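Local atomic coordinates of ATPase associated with various cellular activities, AAA_5 (Staphylothermus marinus, PDB entry 6N0S), a protein that probably binds DNA through this N-terminal EVE-like domain of McrB, while the AAA+ part of the full-length protein is thought to bind and hydrolyse ATP. Residues Val98-Phe103 against Asp111-Tyr116; Lys71-Glu76 against Glu175-Arg180; Trp13-Asn18 against Leu29-Met34. All coordinates share one frame; numbering follows the deposited sequence.

From the N terminus, strand 12-17 is joined by a loop without helix or strand to strand 30-34, and contact 3 closes that short loop between the five-stranded and three-stranded sheets. Contact 2 opens next, at strand 72-80, but stays open while contact 1 closes the short turn between helices 92-105 and 110-124, a hairpin nested inside it. Contact 2 closes last, at the C-terminal helix 171-178. Contacts 1 and 3 are in series along the chain and touch in space. Contacts 2 and 3 reach the same sheet, their centres about 15 Å apart. Together they tie helical hairpin, both sheets and terminal helix into one EVE-like domain.

Contact 1. Residues Val98-Phe103 against Asp111-Tyr116; sequences VLRKIF and DTIDQY
Helices 98-103 and 111-116 run roughly antiparallel, their axes 10.5 Å apart at closest and inclined at 145°, with Arg100 and Ile113 nearest in backbone register. They form a helical hairpin in the EVE-like domain, and the contact divides into a charged flank and an apolar interior. Arg100 reaches across on a chain bent at chi3, which lays its guanidinium over Ile113; the methyl CG2 sits over the centre of one face, 3.7 Å from Arg100 CZ. The same group makes a salt bridge to Asp114: NH2 is 2.7 Å from OD1, on the anti lone pair of that oxygen, but the bond is bent and the oxygen tilted out of the guanidinium plane; NH1 adds a weak bond. Without the guanidinium, as with an alanine here, the Asp114 carboxylate would probably lose this cationic mate and Ile113 CG2 the flat group above it. Deeper in, Phe103 CB packs against Ile113 CD1 at 3.6 Å. Tyr116 CG stands anti to its backbone nitrogen (chi1 174°), and the edge of Phe103 points at the face of its ring in a T-shaped stack, planes 78° apart. Tyr116 OH bonds Trp32 NE1 of strand 30-34, and His26 meets the ring edge-to-face. At the stack, Phe103 CE2 lies 3.6 Å from Tyr116 CE2.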
# COMPACT_ATOMS: atom_id res chain seq x y z
N VAL A 98 4.48 -11.51 11.57
CA VAL A 98 3.22 -10.80 11.78
C VAL A 98 2.35 -10.87 10.53
O VAL A 98 1.13 -11.09 10.60
CB VAL A 98 3.49 -9.35 12.19
CG1 VAL A 98 2.20 -8.55 12.17
CG2 VAL A 98 4.19 -9.28 13.54
N LEU A 99 2.95 -10.62 9.36
CA LEU A 99 2.19 -10.67 8.11
C LEU A 99 1.69 -12.08 7.81
O LEU A 99 0.56 -12.26 7.34
CB LEU A 99 3.04 -10.17 6.95
CG LEU A 99 3.47 -8.70 7.05
CD1 LEU A 99 4.54 -8.36 6.00
CD2 LEU A 99 2.25 -7.85 6.89
N ARG A 100 2.53 -13.09 8.04
CA ARG A 100 2.08 -14.47 7.77
C ARG A 100 0.83 -14.80 8.58
O ARG A 100 -0.13 -15.40 8.06
CB ARG A 100 3.20 -15.47 8.08
CG ARG A 100 2.78 -17.00 7.95
CD ARG A 100 4.00 -17.96 8.06
NE ARG A 100 4.96 -17.80 6.97
CZ ARG A 100 4.91 -18.38 5.79
NH1 ARG A 100 3.93 -19.24 5.48
NH2 ARG A 100 5.85 -18.10 4.89
N LYS A 101 0.81 -14.42 9.86
CA LYS A 101 -0.38 -14.63 10.67
C LYS A 101 -1.57 -13.88 10.10
O LYS A 101 -2.67 -14.43 9.97
CB LYS A 101 -0.11 -14.22 12.12
CG LYS A 101 -1.35 -14.18 12.99
CD LYS A 101 -0.98 -14.02 14.46
CE LYS A 101 -2.14 -13.50 15.30
NZ LYS A 101 -3.40 -14.25 15.02
N ILE A 102 -1.39 -12.61 9.73
CA ILE A 102 -2.52 -11.86 9.19
C ILE A 102 -3.01 -12.51 7.90
O ILE A 102 -4.23 -12.64 7.68
CB ILE A 102 -2.13 -10.39 8.97
CG1 ILE A 102 -1.93 -9.70 10.30
CG2 ILE A 102 -3.23 -9.68 8.22
CD1 ILE A 102 -1.13 -8.40 10.24
N PHE A 103 -2.10 -12.91 7.01
CA PHE A 103 -2.54 -13.45 5.73
C PHE A 103 -3.24 -14.81 5.94
O PHE A 103 -4.28 -15.08 5.31
CB PHE A 103 -1.35 -13.56 4.76
CG PHE A 103 -0.73 -12.22 4.33
CD1 PHE A 103 -1.32 -10.99 4.61
CD2 PHE A 103 0.45 -12.22 3.61
CE1 PHE A 103 -0.72 -9.79 4.18
CE2 PHE A 103 1.05 -11.05 3.18
CZ PHE A 103 0.46 -9.83 3.46
N ASP A 111 1.29 -21.81 1.31
CA ASP A 111 2.18 -21.89 0.15
C ASP A 111 2.27 -20.54 -0.57
O ASP A 111 3.36 -20.12 -0.99
CB ASP A 111 1.67 -22.93 -0.84
CG ASP A 111 1.83 -24.36 -0.34
OD1 ASP A 111 2.86 -24.68 0.29
OD2 ASP A 111 0.91 -25.15 -0.61
N THR A 112 1.13 -19.89 -0.80
CA THR A 112 1.15 -18.59 -1.47
C THR A 112 1.98 -17.59 -0.66
O THR A 112 2.82 -16.89 -1.22
CB THR A 112 -0.29 -18.10 -1.69
OG1 THR A 112 -0.97 -19.05 -2.53
CG2 THR A 112 -0.33 -16.72 -2.38
N ILE A 113 1.80 -17.57 0.66
CA ILE A 113 2.57 -16.69 1.53
C ILE A 113 4.07 -16.97 1.37
O ILE A 113 4.88 -16.04 1.25
CB ILE A 113 2.11 -16.84 2.98
CG1 ILE A 113 0.64 -16.48 3.10
CG2 ILE A 113 2.92 -15.96 3.90
CD1 ILE A 113 0.02 -16.83 4.50
N ASP A 114 4.47 -18.25 1.38
CA ASP A 114 5.88 -18.56 1.14
C ASP A 114 6.35 -17.90 -0.16
O ASP A 114 7.41 -17.26 -0.21
CB ASP A 114 6.13 -20.08 1.06
CG ASP A 114 5.76 -20.89 2.33
OD1 ASP A 114 5.71 -20.35 3.46
OD2 ASP A 114 5.58 -22.15 2.19
N GLN A 115 5.56 -18.02 -1.23
CA GLN A 115 5.95 -17.44 -2.51
C GLN A 115 6.00 -15.92 -2.45
O GLN A 115 6.82 -15.31 -3.14
CB GLN A 115 4.99 -17.86 -3.61
CG GLN A 115 5.11 -19.35 -4.00
CD GLN A 115 3.82 -19.94 -4.53
OE1 GLN A 115 3.00 -19.24 -5.12
NE2 GLN A 115 3.63 -21.24 -4.31
N TYR A 116 5.11 -15.29 -1.67
CA TYR A 116 5.09 -13.84 -1.56
C TYR A 116 6.41 -13.34 -1.00
O TYR A 116 7.06 -12.47 -1.58
CB TYR A 116 3.89 -13.44 -0.69
CG TYR A 116 3.75 -11.98 -0.33
CD1 TYR A 116 3.25 -11.04 -1.23
CD2 TYR A 116 4.09 -11.55 0.92
CE1 TYR A 116 3.11 -9.70 -0.86
CE2 TYR A 116 3.96 -10.26 1.30
CZ TYR A 116 3.48 -9.33 0.41
OH TYR A 116 3.39 -8.05 0.89

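Contact 2. Residues Lys71-Glu76 against Glu175-Arg180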
# COMPACT_ATOMS: atom_id res chain seq x y z
N LYS A 71 -2.01 -2.23 -14.48
CA LYS A 71 -2.38 -0.83 -14.64
C LYS A 71 -3.86 -0.60 -14.38
O LYS A 71 -4.60 -0.11 -15.23
CB LYS A 71 -2.00 -0.32 -16.04
CG LYS A 71 -0.50 -0.14 -16.25
CD LYS A 71 -0.19 0.33 -17.67
CE LYS A 71 1.00 1.28 -17.69
NZ LYS A 71 0.67 2.50 -16.91
N THR A 72 -4.30 -0.96 -13.17
CA THR A 72 -5.68 -0.73 -12.78
C THR A 72 -5.75 -0.46 -11.29
O THR A 72 -4.90 -0.92 -10.52
CB THR A 72 -6.62 -1.92 -13.17
OG1 THR A 72 -6.68 -2.87 -12.12
CG2 THR A 72 -6.09 -2.62 -14.39
N PHE A 73 -6.75 0.32 -10.91
CA PHE A 73 -7.08 0.50 -9.51
C PHE A 73 -8.14 -0.54 -9.18
O PHE A 73 -9.20 -0.56 -9.81
CB PHE A 73 -7.58 1.93 -9.25
CG PHE A 73 -6.61 2.98 -9.68
CD1 PHE A 73 -6.61 3.45 -10.98
CD2 PHE A 73 -5.68 3.47 -8.81
CE1 PHE A 73 -5.71 4.41 -11.41
CE2 PHE A 73 -4.76 4.46 -9.22
CZ PHE A 73 -4.77 4.90 -10.52
N ILE A 74 -7.87 -1.40 -8.20
CA ILE A 74 -8.73 -2.55 -7.99
C ILE A 74 -9.69 -2.40 -6.80
O ILE A 74 -10.69 -3.12 -6.73
CB ILE A 74 -7.92 -3.86 -7.84
CG1 ILE A 74 -7.01 -3.82 -6.60
CG2 ILE A 74 -7.15 -4.16 -9.15
CD1 ILE A 74 -6.42 -5.22 -6.30
N GLY A 75 -9.40 -1.51 -5.86
CA GLY A 75 -10.28 -1.38 -4.71
C GLY A 75 -9.74 -0.34 -3.76
O GLY A 75 -8.72 0.31 -4.03
N GLU A 76 -10.42 -0.20 -2.63
CA GLU A 76 -9.98 0.77 -1.64
C GLU A 76 -10.26 0.26 -0.24
O GLU A 76 -11.04 -0.66 -0.04
CB GLU A 76 -10.64 2.13 -1.87
CG GLU A 76 -12.16 2.13 -1.97
CD GLU A 76 -12.70 3.54 -2.06
OE1 GLU A 76 -12.84 4.18 -0.99
OE2 GLU A 76 -12.91 4.01 -3.21
N GLU A 175 -12.27 11.03 -5.56
CA GLU A 175 -13.63 10.99 -6.07
C GLU A 175 -13.67 10.56 -7.52
O GLU A 175 -14.61 9.87 -7.94
CB GLU A 175 -14.29 12.36 -5.90
CG GLU A 175 -14.54 12.73 -4.46
CD GLU A 175 -15.60 13.81 -4.28
OE1 GLU A 175 -15.78 14.65 -5.20
OE2 GLU A 175 -16.24 13.83 -3.21
N ALA A 176 -12.67 10.94 -8.30
CA ALA A 176 -12.68 10.56 -9.71
C ALA A 176 -12.55 9.04 -9.89
O ALA A 176 -13.21 8.45 -10.75
CB ALA A 176 -11.54 11.26 -10.45
N ILE A 177 -11.66 8.41 -9.12
CA ILE A 177 -11.45 6.97 -9.20
C ILE A 177 -12.60 6.24 -8.53
O ILE A 177 -13.17 5.29 -9.08
CB ILE A 177 -10.09 6.60 -8.57
CG1 ILE A 177 -8.92 7.10 -9.41
CG2 ILE A 177 -9.97 5.09 -8.36
CD1 ILE A 177 -7.57 7.05 -8.66
N HIS A 178 -12.93 6.66 -7.31
CA HIS A 178 -14.05 6.10 -6.58
C HIS A 178 -15.32 6.10 -7.41
O HIS A 178 -16.08 5.13 -7.37
CB HIS A 178 -14.26 6.91 -5.30
CG HIS A 178 -15.33 6.35 -4.41
ND1 HIS A 178 -15.16 5.19 -3.68
CD2 HIS A 178 -16.56 6.83 -4.08
CE1 HIS A 178 -16.25 4.97 -2.96
NE2 HIS A 178 -17.11 5.95 -3.18
N SER A 179 -15.55 7.16 -8.18
CA SER A 179 -16.79 7.30 -8.93
C SER A 179 -16.80 6.42 -10.17
O SER A 179 -17.81 6.37 -10.88
CB SER A 179 -17.02 8.77 -9.32
OG SER A 179 -16.34 9.12 -10.52
N ARG A 180 -15.70 5.74 -10.44
CA ARG A 180 -15.59 4.85 -11.58
C ARG A 180 -15.65 3.40 -11.09
O ARG A 180 -15.55 3.09 -9.89
CB ARG A 180 -14.31 5.15 -12.37
CG ARG A 180 -14.49 6.27 -13.38
CD ARG A 180 -13.18 6.83 -13.87
NE ARG A 180 -13.36 7.86 -14.91
CZ ARG A 180 -13.32 9.18 -14.71
NH1 ARG A 180 -13.11 9.72 -13.50
NH2 ARG A 180 -13.49 9.98 -15.74
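With chi1 at -56°, Phe73 turns its ring from strand 72-76 toward helix 175-178 to meet Ile177, while His178 swings its imidazole to Glu76 with CG anti to the backbone nitrogen (chi1 -175°). Ile177 sets its CD1 methyl over the centre of the Phe73 ring, 3.9 Å from CE2, in a CH-pi contact almost along the ring normal. Its other branch, CG2, leans on the root of the ring near Phe73 CB. The polar half lies nearer the surface: His178 ND1 donates to Glu76 OE2 at 2.6 Å, a fairly straight bond. The oxygen lies near the imidazole plane, but the donor approaches from above the carboxylate, the two flat groups being turned 59° apart. Glu76 is further fixed by Tyr143 OH on OE2 and Tyr174 OH on OE1, so both carboxylate oxygens are engaged; these partners would be expected to stabilise a negative charge here. Beyond the last helical turn, Arg180 NH1 returns to Ala176 O at 3.0 Å, folding the tail back on the helix. The arrangement is a C-terminal helix packed on a beta-sheet, joined by an apolar ring contact and a His-carboxylate hydrogen bond within the EVE-like domain.

Contact 3. Residues Trp13-Asn18 against Leu29-Met34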
# COMPACT_ATOMS: atom_id res chain seq x y z
N TRP A 13 -4.53 8.43 -0.21
CA TRP A 13 -3.24 7.91 -0.68
C TRP A 13 -3.50 6.72 -1.58
O TRP A 13 -4.55 6.06 -1.48
CB TRP A 13 -2.31 7.50 0.49
CG TRP A 13 -1.80 8.67 1.28
CD1 TRP A 13 -2.52 9.48 2.09
CD2 TRP A 13 -0.45 9.17 1.30
NE1 TRP A 13 -1.70 10.45 2.62
CE2 TRP A 13 -0.43 10.27 2.15
CE3 TRP A 13 0.73 8.76 0.69
CZ2 TRP A 13 0.75 10.99 2.40
CZ3 TRP A 13 1.87 9.43 0.95
CH2 TRP A 13 1.88 10.56 1.78
N VAL A 14 -2.55 6.46 -2.48
CA VAL A 14 -2.55 5.27 -3.35
C VAL A 14 -1.39 4.36 -2.96
O VAL A 14 -0.27 4.82 -2.78
CB VAL A 14 -2.43 5.64 -4.83
CG1 VAL A 14 -2.23 4.40 -5.71
CG2 VAL A 14 -3.67 6.40 -5.30
N GLU A 15 -1.67 3.09 -2.82
CA GLU A 15 -0.65 2.06 -2.67
C GLU A 15 -0.34 1.49 -4.05
O GLU A 15 -1.24 0.98 -4.73
CB GLU A 15 -1.13 0.95 -1.73
CG GLU A 15 -0.07 -0.13 -1.46
CD GLU A 15 -0.61 -1.48 -0.96
OE1 GLU A 15 -1.66 -1.95 -1.43
OE2 GLU A 15 0.05 -2.08 -0.08
N ILE A 16 0.93 1.54 -4.44
CA ILE A 16 1.39 1.06 -5.74
C ILE A 16 2.03 -0.33 -5.59
O ILE A 16 2.99 -0.51 -4.83
CB ILE A 16 2.37 2.07 -6.35
CG1 ILE A 16 1.65 3.41 -6.56
CG2 ILE A 16 2.87 1.56 -7.70
CD1 ILE A 16 2.55 4.49 -6.69
N ASN A 17 1.47 -1.32 -6.28
CA ASN A 17 1.94 -2.71 -6.29
C ASN A 17 2.49 -2.98 -7.69
O ASN A 17 1.76 -3.30 -8.62
CB ASN A 17 0.80 -3.65 -5.93
CG ASN A 17 0.26 -3.40 -4.52
OD1 ASN A 17 0.79 -3.93 -3.56
ND2 ASN A 17 -0.80 -2.59 -4.40
N ASN A 18 3.80 -2.74 -7.85
CA ASN A 18 4.45 -2.73 -9.16
C ASN A 18 5.30 -3.96 -9.45
O ASN A 18 5.91 -4.03 -10.51
CB ASN A 18 5.35 -1.51 -9.26
CG ASN A 18 5.01 -0.64 -10.44
OD1 ASN A 18 3.84 -0.35 -10.70
ND2 ASN A 18 6.04 -0.24 -11.17
N LEU A 29 -5.18 -5.54 3.08
CA LEU A 29 -5.00 -5.93 4.47
C LEU A 29 -3.95 -5.14 5.22
O LEU A 29 -4.09 -4.90 6.43
CB LEU A 29 -4.63 -7.42 4.54
CG LEU A 29 -5.65 -8.37 3.95
CD1 LEU A 29 -5.10 -9.79 4.09
CD2 LEU A 29 -7.00 -8.22 4.62
N THR A 30 -2.85 -4.78 4.56
CA THR A 30 -1.80 -4.02 5.22
C THR A 30 -1.11 -3.13 4.22
O THR A 30 -1.27 -3.27 3.01
CB THR A 30 -0.73 -4.89 5.90
OG1 THR A 30 0.05 -5.55 4.89
CG2 THR A 30 -1.35 -5.92 6.82
N LEU A 31 -0.36 -2.18 4.78
CA LEU A 31 0.68 -1.42 4.12
C LEU A 31 1.96 -1.67 4.89
O LEU A 31 1.97 -1.53 6.11
CB LEU A 31 0.40 0.09 4.12
CG LEU A 31 -0.95 0.56 3.57
CD1 LEU A 31 -1.03 2.11 3.68
CD2 LEU A 31 -1.20 0.12 2.15
N TRP A 32 3.02 -1.99 4.18
CA TRP A 32 4.27 -2.24 4.89
C TRP A 32 5.41 -2.07 3.91
O TRP A 32 5.23 -2.16 2.70
CB TRP A 32 4.25 -3.64 5.51
CG TRP A 32 4.37 -4.75 4.52
CD1 TRP A 32 3.35 -5.39 3.88
CD2 TRP A 32 5.57 -5.36 4.09
NE1 TRP A 32 3.85 -6.36 3.05
CE2 TRP A 32 5.22 -6.36 3.17
CE3 TRP A 32 6.92 -5.14 4.38
CZ2 TRP A 32 6.17 -7.16 2.53
CZ3 TRP A 32 7.86 -5.93 3.75
CH2 TRP A 32 7.48 -6.93 2.84
N GLY A 33 6.58 -1.80 4.45
CA GLY A 33 7.74 -1.55 3.62
C GLY A 33 8.94 -1.23 4.49
O GLY A 33 8.83 -1.06 5.70
N MSE A 34 10.08 -1.12 3.83
CA MSE A 34 11.31 -0.80 4.50
C MSE A 34 11.44 0.70 4.59
O MSE A 34 11.37 1.38 3.59
CB MSE A 34 12.51 -1.38 3.74
CG MSE A 34 13.86 -1.11 4.41
SE MSE A 34 15.36 -1.89 3.36
CE MSE A 34 14.70 -3.57 3.21
O HOH W 1 -2.58 -3.60 0.76
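Glu15 and Leu31 lie side by side and point opposite ways, the methyl CD2 of Leu31 lying along the acid chain and coming within 3.4 Å of Glu15 OE2. The carboxylate gets there because CG is anti to the backbone nitrogen (chi1 -177°) and the chain stays extended, carrying the carboxylate from strand 13-17 toward strand 30-34. No direct hydrogen bond joins the strands. A water spans them instead, donating to Glu15 OE1 at 2.9 Å and to the carbonyl Thr30 O at 2.6 Å. Asn17, two residues on along the same strand, adds a nearly straight bond of 170° from ND2 to Glu15 OE1 at 3.2 Å, approaching from well above the carboxylate plane. Farther out, Tyr165 OH bonds OE2 and also Trp32 N, linking the acid to the backbone of the facing strand, while His59 ND1 bonds OE1. The buried carboxylate is thus gripped through both oxygens, which fixes its rotation. A sulfate, probably from the crystallisation liquor, lies about 5 Å from the Glu15 side chain and may mark a polar pocket between the two beta-sheets of this PUA-like, EVE-type fold.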